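PDB 2HJN: maintenance of ploidy protein MOB1 from Saccharomyces cerevisiae, which binds and activates the protein kinase Dbf2, allowing its phosphorylation by Cdc15 in late anaphase within the mitotic exit network. Local coordinates for residues 74-80 against 161-166. Residue numbers count along the deposited sequence, not the author numbering.
Sequences DENEWLA and FPEGFI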
ATOM      1  N   ASP A  74      -1.353  25.447 -17.762  1.00 32.10           N
ATOM      2  CA  ASP A  74      -0.171  25.156 -18.547  1.00 31.65           C
ATOM      3  C   ASP A  74       0.009  23.628 -18.712  1.00 30.75           C
ATOM      4  O   ASP A  74      -0.068  22.881 -17.721  1.00 29.73           O
ATOM      5  CB  ASP A  74       1.069  25.815 -17.917  1.00 32.20           C
ATOM      6  CG  ASP A  74       2.346  25.505 -18.699  1.00 35.74           C
ATOM      7  OD1 ASP A  74       3.279  24.887 -18.115  1.00 36.26           O
ATOM      8  OD2 ASP A  74       2.391  25.839 -19.914  1.00 37.18           O
ATOM      9  N   GLU A  75       0.228  23.193 -19.955  1.00 29.46           N
ATOM     10  CA  GLU A  75       0.345  21.779 -20.322  1.00 30.24           C
ATOM     11  C   GLU A  75       1.528  21.047 -19.660  1.00 29.58           C
ATOM     12  O   GLU A  75       1.354  19.934 -19.131  1.00 27.99           O
ATOM     13  CB  GLU A  75       0.400  21.616 -21.856  1.00 30.37           C
ATOM     14  CG  GLU A  75       0.625  20.182 -22.322  1.00 31.91           C
ATOM     15  CD  GLU A  75       0.369  19.957 -23.813  1.00 32.72           C
ATOM     16  OE1 GLU A  75      -0.564  19.210 -24.169  1.00 39.12           O
ATOM     17  OE2 GLU A  75       1.125  20.479 -24.645  1.00 37.56           O
ATOM     18  N   ASN A  76       2.720  21.658 -19.730  1.00 28.67           N
ATOM     19  CA  ASN A  76       3.924  21.203 -18.983  1.00 28.26           C
ATOM     20  C   ASN A  76       3.691  21.028 -17.490  1.00 27.33           C
ATOM     21  O   ASN A  76       4.152  20.032 -16.903  1.00 26.55           O
ATOM     22  CB  ASN A  76       5.085  22.181 -19.172  1.00 28.06           C
ATOM     23  CG  ASN A  76       5.688  22.109 -20.556  1.00 30.34           C
ATOM     24  OD1 ASN A  76       5.391  21.197 -21.342  1.00 31.43           O
ATOM     25  ND2 ASN A  76       6.544  23.088 -20.875  1.00 33.63           N
ATOM     26  N   GLU A  77       3.010  22.003 -16.861  1.00 26.54           N
ATOM     27  CA  GLU A  77       2.720  21.892 -15.445  1.00 26.55           C
ATOM     28  C   GLU A  77       1.783  20.731 -15.116  1.00 25.39           C
ATOM     29  O   GLU A  77       2.037  19.965 -14.176  1.00 24.20           O
ATOM     30  CB  GLU A  77       2.171  23.185 -14.863  1.00 28.09           C
ATOM     31  CG  GLU A  77       3.105  23.780 -13.868  1.00 32.09           C
ATOM     32  CD  GLU A  77       2.630  25.110 -13.348  1.00 39.67           C
ATOM     33  OE1 GLU A  77       1.715  25.132 -12.474  1.00 37.89           O
ATOM     34  OE2 GLU A  77       3.193  26.132 -13.825  1.00 45.35           O
ATOM     35  N   TRP A  78       0.701  20.650 -15.888  1.00 23.09           N
ATOM     36  CA  TRP A  78      -0.286  19.588 -15.812  1.00 22.55           C
ATOM     37  C   TRP A  78       0.398  18.212 -15.983  1.00 21.78           C
ATOM     38  O   TRP A  78       0.204  17.300 -15.167  1.00 21.50           O
ATOM     39  CB  TRP A  78      -1.347  19.841 -16.896  1.00 21.64           C
ATOM     40  CG  TRP A  78      -2.524  18.904 -16.905  1.00 21.24           C
ATOM     41  CD1 TRP A  78      -2.808  17.966 -17.844  1.00 17.60           C
ATOM     42  CD2 TRP A  78      -3.567  18.830 -15.925  1.00 20.39           C
ATOM     43  NE1 TRP A  78      -3.977  17.319 -17.522  1.00 21.27           N
ATOM     44  CE2 TRP A  78      -4.465  17.828 -16.352  1.00 20.35           C
ATOM     45  CE3 TRP A  78      -3.831  19.522 -14.739  1.00 20.57           C
ATOM     46  CZ2 TRP A  78      -5.606  17.484 -15.629  1.00 21.94           C
ATOM     47  CZ3 TRP A  78      -4.976  19.193 -14.015  1.00 20.90           C
ATOM     48  CH2 TRP A  78      -5.839  18.177 -14.457  1.00 21.43           C
ATOM     49  N   LEU A  79       1.229  18.070 -17.009  1.00 20.89           N
ATOM     50  CA  LEU A  79       1.958  16.807 -17.210  1.00 20.66           C
ATOM     51  C   LEU A  79       3.014  16.505 -16.103  1.00 20.59           C
ATOM     52  O   LEU A  79       3.100  15.356 -15.641  1.00 20.20           O
ATOM     53  CB  LEU A  79       2.545  16.723 -18.610  1.00 21.50           C
ATOM     54  CG  LEU A  79       1.622  16.916 -19.836  1.00 23.05           C
ATOM     55  CD1 LEU A  79       2.184  16.238 -21.082  1.00 21.47           C
ATOM     56  CD2 LEU A  79       0.176  16.561 -19.626  1.00 22.93           C
ATOM     57  N   ALA A  80       3.737  17.539 -15.639  1.00 19.83           N
ATOM     58  CA  ALA A  80       4.657  17.419 -14.494  1.00 19.19           C
ATOM     59  C   ALA A  80       3.935  16.976 -13.192  1.00 19.10           C
ATOM     60  O   ALA A  80       4.393  16.065 -12.499  1.00 19.64           O
ATOM     61  CB  ALA A  80       5.441  18.731 -14.275  1.00 17.80           C
ATOM     62  N   PHE A 161      10.390  25.461 -17.809  1.00 32.37           N
ATOM     63  CA  PHE A 161      10.610  24.101 -18.297  1.00 30.91           C
ATOM     64  C   PHE A 161      11.538  24.159 -19.521  1.00 30.73           C
ATOM     65  O   PHE A 161      11.426  25.110 -20.331  1.00 30.85           O
ATOM     66  CB  PHE A 161       9.281  23.473 -18.695  1.00 30.10           C
ATOM     67  CG  PHE A 161       8.352  23.238 -17.551  1.00 29.52           C
ATOM     68  CD1 PHE A 161       7.459  24.236 -17.143  1.00 29.03           C
ATOM     69  CD2 PHE A 161       8.322  21.998 -16.912  1.00 28.14           C
ATOM     70  CE1 PHE A 161       6.579  24.027 -16.079  1.00 27.17           C
ATOM     71  CE2 PHE A 161       7.438  21.762 -15.850  1.00 27.52           C
ATOM     72  CZ  PHE A 161       6.576  22.773 -15.426  1.00 28.85           C
ATOM     73  N   PRO A 162      12.413  23.141 -19.702  1.00 29.87           N
ATOM     74  CA  PRO A 162      13.318  23.172 -20.868  1.00 29.62           C
ATOM     75  C   PRO A 162      12.565  22.932 -22.188  1.00 29.16           C
ATOM     76  O   PRO A 162      11.454  22.366 -22.192  1.00 28.94           O
ATOM     77  CB  PRO A 162      14.274  22.003 -20.610  1.00 28.75           C
ATOM     78  CG  PRO A 162      13.440  21.029 -19.796  1.00 29.56           C
ATOM     79  CD  PRO A 162      12.602  21.924 -18.888  1.00 29.73           C
ATOM     80  N   GLU A 163      13.170  23.313 -23.306  1.00 28.86           N
ATOM     81  CA  GLU A 163      12.567  23.008 -24.593  1.00 29.79           C
ATOM     82  C   GLU A 163      12.614  21.516 -24.738  1.00 28.65           C
ATOM     83  O   GLU A 163      13.599  20.887 -24.329  1.00 29.38           O
ATOM     84  CB  GLU A 163      13.299  23.703 -25.775  1.00 30.28           C
ATOM     85  CG  GLU A 163      12.995  25.208 -25.877  1.00 31.65           C
ATOM     86  CD  GLU A 163      13.528  25.863 -27.167  1.00 32.55           C
ATOM     87  OE1 GLU A 163      12.961  25.559 -28.261  1.00 32.99           O
ATOM     88  OE2 GLU A 163      14.492  26.676 -27.057  1.00 28.81           O
ATOM     89  N   GLY A 164      11.551  20.966 -25.326  1.00 28.39           N
ATOM     90  CA  GLY A 164      11.392  19.528 -25.557  1.00 27.82           C
ATOM     91  C   GLY A 164      10.929  18.755 -24.317  1.00 26.82           C
ATOM     92  O   GLY A 164      10.932  17.524 -24.316  1.00 26.85           O
ATOM     93  N   PHE A 165      10.563  19.475 -23.263  1.00 25.24           N
ATOM     94  CA  PHE A 165      10.163  18.857 -21.986  1.00 23.87           C
ATOM     95  C   PHE A 165       9.301  17.614 -22.175  1.00 23.79           C
ATOM     96  O   PHE A 165       9.638  16.576 -21.662  1.00 23.82           O
ATOM     97  CB  PHE A 165       9.467  19.865 -21.077  1.00 22.90           C
ATOM     98  CG  PHE A 165       9.028  19.298 -19.723  1.00 22.05           C
ATOM     99  CD1 PHE A 165       9.975  18.941 -18.737  1.00 19.16           C
ATOM    100  CD2 PHE A 165       7.678  19.173 -19.429  1.00 19.51           C
ATOM    101  CE1 PHE A 165       9.573  18.441 -17.498  1.00 19.91           C
ATOM    102  CE2 PHE A 165       7.262  18.676 -18.180  1.00 20.18           C
ATOM    103  CZ  PHE A 165       8.197  18.318 -17.225  1.00 18.44           C
ATOM    104  N   ILE A 166       8.195  17.716 -22.915  1.00 25.15           N
ATOM    105  CA  ILE A 166       7.272  16.575 -23.029  1.00 25.88           C
ATOM    106  C   ILE A 166       7.927  15.368 -23.710  1.00 26.01           C
ATOM    107  O   ILE A 166       7.786  14.236 -23.272  1.00 25.62           O
ATOM    108  CB  ILE A 166       5.998  16.966 -23.741  1.00 25.54           C
ATOM    109  CG1 ILE A 166       5.225  17.917 -22.866  1.00 25.32           C
ATOM    110  CG2 ILE A 166       5.110  15.765 -23.931  1.00 26.04           C
ATOM    111  CD1 ILE A 166       4.224  18.741 -23.625  1.00 29.30           C
TER
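Phe161 lays one face of its ring over the side chain of Asn76. Asn76 CB sits 3.7 Å from the ring centroid and 8° off the ring normal, a CH-pi contact. Ala80, one helical turn further on, meets the edge of the same ring, with CB 4.0 Å from Phe161 CE2. Asp74 is the N-cap of helix 75-97. Its OD1 accepts a hydrogen bond from Glu77 N (3.2 Å), and the Phe161 ring packs beside this cap, with CZ 3.9 Å from Glu77 N. After Phe161 the chain goes through a type II beta turn from Pro162 to Phe165, with Gly164 at positive phi and at the N-cap of helix 165-187. The turn brings Phe165 and Ile166 back to the same face of helix 75-97. Asn76 OD1 lies near the plane of the Phe165 ring, 3.6 Å from CD2, and is equally close to Ile166 CD1. Apolar contacts complete the patch: Ala80 CB to Phe165 CZ (4.1 Å) and Leu79 CD1 to Ile166 CG1 (3.9 Å). No hydrogen bond crosses between the segments; they meet mainly through van der Waals contacts of side chains. Phe153 meets the Phe165 ring edge-to-face, and Leu217 touches Ile166. The contact joins the N-terminal ends of two long helices, 75-97 and 165-187, in the mainly helical Mob1/phocein fold, away from the zinc site.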